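Local coordinates for tyrosinase (Aspergillus oryzae, PDB 6JU8), which catalyses, at a dinuclear copper centre, the O2-dependent oxidation of phenols and catechols to quinones, its substrates probably including L-tyrosine and L-dopa, at the interface of chains A and B. Numbering follows the deposited sequence. Chains: chain A/B, Tyrosinase.

Contact 1: the interface of chains A and B. Residues chain A 240-241, 243, 246, 257, 260, 355; chain B 167, 258-259, 262.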
# COMPACT_ATOMS: atom_id res chain seq x y z
N TYR A 240 -5.72 -7.20 0.99
CA TYR A 240 -6.21 -7.16 -0.38
C TYR A 240 -5.16 -7.39 -1.45
O TYR A 240 -5.51 -7.37 -2.64
CB TYR A 240 -6.96 -5.84 -0.69
CG TYR A 240 -8.32 -5.76 -0.04
CD1 TYR A 240 -8.44 -5.39 1.29
CD2 TYR A 240 -9.49 -6.04 -0.77
CE1 TYR A 240 -9.68 -5.29 1.92
CE2 TYR A 240 -10.72 -5.97 -0.13
CZ TYR A 240 -10.81 -5.59 1.20
OH TYR A 240 -12.08 -5.55 1.77
N GLY A 241 -3.88 -7.60 -1.13
CA GLY A 241 -2.87 -7.62 -2.19
C GLY A 241 -2.69 -8.90 -2.97
O GLY A 241 -1.86 -8.88 -3.90
N LEU A 243 -4.10 -11.34 -5.67
CA LEU A 243 -5.08 -11.43 -6.75
C LEU A 243 -4.69 -12.60 -7.66
O LEU A 243 -3.50 -12.76 -7.97
CB LEU A 243 -5.16 -10.13 -7.56
CG LEU A 243 -5.90 -8.93 -6.97
CD1 LEU A 243 -5.29 -8.41 -5.69
CD2 LEU A 243 -5.96 -7.82 -8.03
N TYR A 246 -1.87 -12.83 -10.91
CA TYR A 246 -0.80 -11.86 -10.72
C TYR A 246 0.52 -12.58 -10.48
O TYR A 246 0.59 -13.65 -9.90
CB TYR A 246 -1.12 -10.89 -9.59
CG TYR A 246 -2.01 -9.76 -10.06
CD1 TYR A 246 -3.29 -10.00 -10.57
CD2 TYR A 246 -1.56 -8.45 -10.01
CE1 TYR A 246 -4.09 -8.94 -11.01
CE2 TYR A 246 -2.34 -7.41 -10.45
CZ TYR A 246 -3.61 -7.65 -10.95
OH TYR A 246 -4.36 -6.58 -11.36
N ASN A 257 -3.40 -2.40 1.64
CA ASN A 257 -4.31 -1.63 0.77
C ASN A 257 -5.50 -1.14 1.58
O ASN A 257 -6.64 -1.57 1.44
CB ASN A 257 -4.68 -2.48 -0.44
CG ASN A 257 -3.40 -2.84 -1.19
OD1 ASN A 257 -2.76 -1.98 -1.81
ND2 ASN A 257 -2.98 -4.10 -1.14
N ARG A 260 -8.98 0.12 0.41
CA ARG A 260 -9.98 -0.86 -0.01
C ARG A 260 -10.66 -1.44 1.23
O ARG A 260 -11.86 -1.70 1.24
CB ARG A 260 -9.32 -1.95 -0.86
CG ARG A 260 -10.37 -2.77 -1.63
CD ARG A 260 -9.72 -3.39 -2.87
NE ARG A 260 -9.60 -2.35 -3.90
CZ ARG A 260 -9.56 -2.53 -5.20
NH1 ARG A 260 -9.56 -3.76 -5.71
NH2 ARG A 260 -9.51 -1.48 -6.01
N TRP A 355 -12.04 -6.22 -5.25
CA TRP A 355 -11.19 -7.39 -5.54
C TRP A 355 -9.90 -7.37 -4.72
O TRP A 355 -9.27 -6.31 -4.57
CB TRP A 355 -10.83 -7.35 -7.02
CG TRP A 355 -10.11 -8.54 -7.57
CD1 TRP A 355 -9.98 -9.81 -7.06
CD2 TRP A 355 -9.39 -8.54 -8.82
NE1 TRP A 355 -9.23 -10.61 -7.90
CE2 TRP A 355 -8.85 -9.83 -9.00
CE3 TRP A 355 -9.15 -7.55 -9.78
CZ2 TRP A 355 -8.09 -10.17 -10.11
CZ3 TRP A 355 -8.39 -7.89 -10.90
CH2 TRP A 355 -7.87 -9.18 -11.06
N GLU B 167 -7.37 -6.83 -18.54
CA GLU B 167 -7.20 -5.82 -17.51
C GLU B 167 -5.95 -5.00 -17.81
O GLU B 167 -4.90 -5.59 -18.07
CB GLU B 167 -7.04 -6.47 -16.11
CG GLU B 167 -7.00 -5.45 -14.99
CD GLU B 167 -6.59 -5.91 -13.62
OE1 GLU B 167 -6.03 -7.01 -13.43
OE2 GLU B 167 -6.83 -5.10 -12.66
N TRP B 258 -2.00 0.69 -5.47
CA TRP B 258 -2.01 0.27 -6.87
C TRP B 258 -3.29 -0.41 -7.29
O TRP B 258 -3.60 -0.40 -8.49
CB TRP B 258 -0.81 -0.62 -7.17
CG TRP B 258 -0.63 -1.86 -6.37
CD1 TRP B 258 0.07 -2.04 -5.21
CD2 TRP B 258 -1.17 -3.16 -6.71
NE1 TRP B 258 0.00 -3.35 -4.81
CE2 TRP B 258 -0.76 -4.06 -5.71
CE3 TRP B 258 -1.96 -3.62 -7.76
CZ2 TRP B 258 -1.13 -5.41 -5.74
CZ3 TRP B 258 -2.33 -4.96 -7.81
CH2 TRP B 258 -1.91 -5.83 -6.78
N LEU B 259 -4.04 -1.02 -6.38
CA LEU B 259 -5.32 -1.61 -6.78
C LEU B 259 -6.29 -0.53 -7.24
O LEU B 259 -7.11 -0.73 -8.15
CB LEU B 259 -5.97 -2.36 -5.60
CG LEU B 259 -5.24 -3.64 -5.16
CD1 LEU B 259 -5.80 -4.16 -3.86
CD2 LEU B 259 -5.38 -4.74 -6.21
N ASN B 262 -5.26 0.67 -10.68
CA ASN B 262 -5.72 -0.30 -11.67
C ASN B 262 -7.22 -0.14 -11.90
O ASN B 262 -7.68 -0.19 -13.05
CB ASN B 262 -5.38 -1.75 -11.29
CG ASN B 262 -3.90 -2.04 -11.44
OD1 ASN B 262 -3.11 -1.19 -11.89
ND2 ASN B 262 -3.52 -3.27 -11.07
O HOH W 1 -7.99 -3.33 -8.47
O HOH W 2 -6.17 -4.72 -10.00
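B:Leu259 projects into a pocket on chain A lined by A:Leu243, A:Tyr240, A:Asn257 and A:Arg260. Its two methyls part: CD2 packs on the CD2 methyl of A:Leu243 at 3.6 Å, the two side chains lying alongside and running antiparallel, while CD1 lies 3.8 Å from CB of A:Tyr240 and touches the amide carbon of A:Asn257. CB of B:Leu259 itself lies over the centre of the A:Arg260 guanidinium, 3.6 Å from CZ; CG anti to the carbonyl carbon (chi1 -69°) sends the methyls on towards A:Leu243 and A:Tyr240. Arginine suits this place because its flat face takes apolar cover while its edge stays polar: NH1 donates within the guanidinium plane to a lone pair of A:Trp355 O at 2.8 Å. The A:Trp355 ring in turn backs A:Leu243, whose CD2 sits over its centre. Next outward, the A:Tyr246 ring meets B:Trp258, CE2 to CZ3 at 3.6 Å. At the rim the A:Tyr246 hydroxyl donates to B:Glu167 OE1 at 2.7 Å, on the syn side but 31° out of the carboxylate plane. Water 2 joins that hydroxyl, B:Glu167 OE2 and B:Asn262 ND2, and passes to water 1, which binds B:Leu259 O and A:Arg260 NH1. B:Trp258, B:Leu259 and B:Asn262 belong to the first turns of helix 258-267, which faces mainly loop residues of chain A, with A:Arg260 coming from the same helix of the partner.

Contact 2: the interface of chains A and B. Residues chain A 167, 169, 175, 258-259, 262; chain B 241, 243, 246, 250, 355.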
# COMPACT_ATOMS: atom_id res chain seq x y z
N GLU A 167 -17.43 8.15 8.55
CA GLU A 167 -16.75 7.03 7.92
C GLU A 167 -16.15 6.08 8.95
O GLU A 167 -15.41 6.54 9.84
CB GLU A 167 -15.58 7.51 7.02
CG GLU A 167 -14.98 6.45 6.12
CD GLU A 167 -13.68 6.76 5.41
OE1 GLU A 167 -12.98 7.76 5.71
OE2 GLU A 167 -13.28 5.99 4.50
N ARG A 169 -13.18 3.48 9.77
CA ARG A 169 -11.84 3.43 9.21
C ARG A 169 -10.97 2.45 9.97
O ARG A 169 -11.10 2.31 11.20
CB ARG A 169 -11.13 4.79 9.30
CG ARG A 169 -11.81 5.92 8.51
CD ARG A 169 -10.93 7.16 8.63
NE ARG A 169 -11.63 8.36 8.15
CZ ARG A 169 -11.16 9.58 8.39
NH1 ARG A 169 -10.04 9.72 9.10
NH2 ARG A 169 -11.83 10.63 7.92
N THR A 175 -2.33 2.35 9.47
CA THR A 175 -2.16 2.75 8.07
C THR A 175 -0.85 3.49 7.85
O THR A 175 -0.62 3.91 6.72
CB THR A 175 -3.33 3.61 7.56
OG1 THR A 175 -3.39 4.88 8.24
CG2 THR A 175 -4.64 2.87 7.78
N TRP A 258 -5.19 -0.24 2.51
CA TRP A 258 -6.11 0.23 3.54
C TRP A 258 -7.28 1.03 2.99
O TRP A 258 -8.34 1.03 3.61
CB TRP A 258 -5.35 1.01 4.60
CG TRP A 258 -4.64 2.26 4.18
CD1 TRP A 258 -3.32 2.39 3.81
CD2 TRP A 258 -5.22 3.59 4.10
NE1 TRP A 258 -3.04 3.71 3.50
CE2 TRP A 258 -4.20 4.46 3.68
CE3 TRP A 258 -6.48 4.11 4.37
CZ2 TRP A 258 -4.41 5.83 3.50
CZ3 TRP A 258 -6.71 5.47 4.19
CH2 TRP A 258 -5.65 6.32 3.76
N LEU A 259 -7.16 1.62 1.80
CA LEU A 259 -8.32 2.33 1.25
C LEU A 259 -9.40 1.33 0.87
O LEU A 259 -10.59 1.65 0.95
CB LEU A 259 -7.94 3.10 -0.02
CG LEU A 259 -6.99 4.29 0.19
CD1 LEU A 259 -6.48 4.76 -1.16
CD2 LEU A 259 -7.71 5.41 0.92
N ASN A 262 -11.16 0.21 4.03
CA ASN A 262 -12.11 1.22 4.49
C ASN A 262 -13.35 1.25 3.60
O ASN A 262 -14.48 1.37 4.11
CB ASN A 262 -11.48 2.61 4.50
CG ASN A 262 -10.50 2.82 5.63
OD1 ASN A 262 -10.32 1.94 6.48
ND2 ASN A 262 -9.86 3.98 5.65
N GLY B 241 -3.06 8.14 -1.70
CA GLY B 241 -2.99 8.08 -0.25
C GLY B 241 -3.34 9.34 0.48
O GLY B 241 -3.35 9.30 1.72
N LEU B 243 -6.07 11.89 1.60
CA LEU B 243 -7.53 12.09 1.70
C LEU B 243 -7.78 13.20 2.71
O LEU B 243 -7.12 13.25 3.76
CB LEU B 243 -8.26 10.84 2.17
CG LEU B 243 -8.46 9.66 1.19
CD1 LEU B 243 -7.15 9.07 0.71
CD2 LEU B 243 -9.28 8.58 1.90
N TYR B 246 -7.97 13.22 7.09
CA TYR B 246 -7.11 12.17 7.63
C TYR B 246 -5.94 12.83 8.35
O TYR B 246 -5.46 13.88 7.92
CB TYR B 246 -6.62 11.23 6.52
CG TYR B 246 -7.66 10.18 6.18
CD1 TYR B 246 -7.43 8.83 6.43
CD2 TYR B 246 -8.88 10.53 5.63
CE1 TYR B 246 -8.39 7.87 6.13
CE2 TYR B 246 -9.85 9.59 5.33
CZ TYR B 246 -9.59 8.26 5.58
OH TYR B 246 -10.51 7.26 5.29
N VAL B 250 -0.64 10.19 8.38
CA VAL B 250 -0.90 9.23 7.29
C VAL B 250 -0.33 9.80 6.00
O VAL B 250 0.27 9.08 5.19
CB VAL B 250 -2.41 8.97 7.13
CG1 VAL B 250 -2.69 8.07 5.93
CG2 VAL B 250 -2.96 8.37 8.41
N TRP B 355 -11.73 7.21 -4.34
CA TRP B 355 -11.30 8.32 -3.50
C TRP B 355 -9.80 8.28 -3.21
O TRP B 355 -9.27 7.23 -2.85
CB TRP B 355 -12.11 8.26 -2.20
CG TRP B 355 -11.90 9.43 -1.27
CD1 TRP B 355 -11.38 10.67 -1.50
CD2 TRP B 355 -12.25 9.38 0.12
NE1 TRP B 355 -11.39 11.41 -0.34
CE2 TRP B 355 -11.92 10.64 0.67
CE3 TRP B 355 -12.82 8.38 0.94
CZ2 TRP B 355 -12.14 10.93 2.02
CZ3 TRP B 355 -13.03 8.70 2.27
CH2 TRP B 355 -12.69 9.95 2.80
O HOH W 3 -10.99 5.57 3.02
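B:Tyr246 lays its ring against the guanidinium of A:Arg169, the planes only 10° apart, with NH1 over the ring face 3.5 Å from the centroid of the B:Tyr246 ring. In this cation-pi stack the electron-rich face of the phenol suits the flat cation, and its hydroxyl separately serves a carboxylate: OH donates to A:Glu167 OE1 at 2.6 Å. The same OE1 receives A:Arg169 NE at 2.9 Å in a salt bridge within chain A, and both donors reach it from one face of the carboxylate. A:Arg169 is extended from CG to NE, which carries its charged end out over the ring, and its positive charge may favour the ionised form of A:Glu167. The A:Trp258 indole passes alongside the B:Tyr246 ring, pointing the other way, CZ3 to CE1 at 3.5 Å, and meets B:Val250 tip to tip, CZ2 to CG1 at 3.7 Å. The other methyl of B:Val250, CG2, touches A:Thr175 OG1. In the second shell, A:Thr175 CB and A:Leu259 CG lie on opposite faces of the A:Trp258 indole, towards its rim, and limit its rotation. Water 3 lies 2.8 Å from A:Glu167 OE2 and also binds the B:Tyr246 OH; A:Asn262 ND2 is 3.3 Å from this water.

Contact 3: the interface of chains A and B. Residues chain A 30, 172, 175-177; chain B 247, 249-250, 253.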
# COMPACT_ATOMS: atom_id res chain seq x y z
N TYR A 30 -3.76 7.13 20.08
CA TYR A 30 -2.73 7.67 19.20
C TYR A 30 -2.78 9.20 19.24
O TYR A 30 -1.73 9.85 19.32
CB TYR A 30 -2.90 7.13 17.76
CG TYR A 30 -1.80 7.72 16.87
CD1 TYR A 30 -0.49 7.27 17.02
CD2 TYR A 30 -2.04 8.73 15.96
CE1 TYR A 30 0.55 7.76 16.26
CE2 TYR A 30 -1.00 9.24 15.20
CZ TYR A 30 0.28 8.76 15.35
OH TYR A 30 1.33 9.27 14.63
N ILE A 172 -5.74 4.84 12.55
CA ILE A 172 -4.69 5.73 12.02
C ILE A 172 -3.35 5.00 11.99
O ILE A 172 -2.65 4.94 10.97
CB ILE A 172 -4.57 7.01 12.87
CG1 ILE A 172 -5.86 7.85 12.87
CG2 ILE A 172 -3.40 7.84 12.40
CD1 ILE A 172 -5.95 8.84 14.02
N THR A 175 -2.33 2.35 9.47
CA THR A 175 -2.16 2.75 8.07
C THR A 175 -0.85 3.49 7.85
O THR A 175 -0.62 3.91 6.72
CB THR A 175 -3.33 3.61 7.56
OG1 THR A 175 -3.39 4.88 8.24
CG2 THR A 175 -4.64 2.87 7.78
N MET A 176 -0.00 3.61 8.86
CA MET A 176 1.25 4.37 8.75
C MET A 176 2.45 3.43 8.61
O MET A 176 2.74 2.61 9.49
CB MET A 176 1.46 5.19 10.04
CG MET A 176 0.52 6.36 10.17
SD MET A 176 0.48 7.04 11.84
CE MET A 176 2.23 7.27 12.14
N PRO A 177 3.19 3.47 7.50
CA PRO A 177 4.35 2.58 7.39
C PRO A 177 5.44 2.86 8.42
O PRO A 177 6.16 1.94 8.84
CB PRO A 177 4.86 2.84 5.97
CG PRO A 177 3.72 3.46 5.24
CD PRO A 177 2.91 4.21 6.26
N ASN B 247 -5.52 12.20 9.43
CA ASN B 247 -4.38 12.67 10.22
C ASN B 247 -3.16 12.87 9.33
O ASN B 247 -2.89 12.01 8.49
CB ASN B 247 -4.09 11.65 11.32
CG ASN B 247 -3.02 12.10 12.29
OD1 ASN B 247 -1.82 12.18 11.97
ND2 ASN B 247 -3.46 12.36 13.51
N ASP B 249 -0.18 12.46 9.78
CA ASP B 249 0.84 11.43 9.88
C ASP B 249 0.60 10.32 8.87
O ASP B 249 1.55 9.61 8.50
CB ASP B 249 0.86 10.85 11.30
CG ASP B 249 1.41 11.86 12.29
OD1 ASP B 249 2.04 12.84 11.85
OD2 ASP B 249 1.21 11.64 13.52
N VAL B 250 -0.64 10.19 8.38
CA VAL B 250 -0.90 9.23 7.29
C VAL B 250 -0.33 9.80 6.00
O VAL B 250 0.27 9.08 5.19
CB VAL B 250 -2.41 8.97 7.13
CG1 VAL B 250 -2.69 8.07 5.93
CG2 VAL B 250 -2.96 8.37 8.41
N ASP B 253 3.39 9.19 4.40
CA ASP B 253 3.53 8.14 3.41
C ASP B 253 2.18 7.45 3.27
O ASP B 253 1.82 6.61 4.08
CB ASP B 253 4.62 7.16 3.79
CG ASP B 253 4.84 6.07 2.75
OD1 ASP B 253 4.04 5.97 1.81
OD2 ASP B 253 5.85 5.32 2.90
O HOH W 4 -0.25 4.76 4.22
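The short helix 248-251 of chain B packs, through B:Asp249 and B:Val250, against the segment of chain A that runs through the 3-10 helix 173-175 towards strand 178-182, with A:Tyr30 of helix 26-34 closing one end. There the A:Tyr30 hydroxyl donates to B:Asp249 OD2 at 2.6 Å. It arrives on the anti side of the carboxylate, 33° out of its plane, and the ring stands nearly perpendicular to that plane. A:Tyr30 has CG anti to its backbone N (chi1 -179°), throwing the long phenol away from its helix to reach the partner. B:Asn247 acts as a cap for helix 248-251: its OD1 takes the backbone N of B:Asp249 on a lone pair at 2.8 Å. Flexible A:Met176, bent at chi3, lays SD and CE alongside CB of B:Asp249, SD to CB at 3.9 Å. A:Ile172 offers CG2 to both B:Asn247 CB and B:Val250 CG2 at 4.0 Å, a loose apolar touch, while its carbonyl O holds the A:Thr175 hydroxyl, OG1 to O at 2.8 Å. At the other end the compact A:Pro177 ring lies against B:Asp253, CG to CG at 3.8 Å. Beside it, water 4 ties the two backbones together, binding A:Thr175 O at 2.7 Å and B:Asp253 O.

Contacts 1 and 2 are largely symmetry twins: helix 258-267 of one chain meets the 241-246 loop of the other, with the chains exchanged, their C-alpha centres about 15 Å apart. Contact 3 continues contact 2, about 9 Å away, through the shared A:Thr175 and B:Val250, and stands about 21 Å from contact 1. An apolar middle around the Leu259 side chains gives way to tyrosine-carboxylate pairs joined by water. This symmetric surface is compatible with a dimer, though the structure alone does not show that the enzyme works as one. Each chain, part of a longer protein, carries the central tyrosinase domain; the contacts include none of its copper-binding histidines.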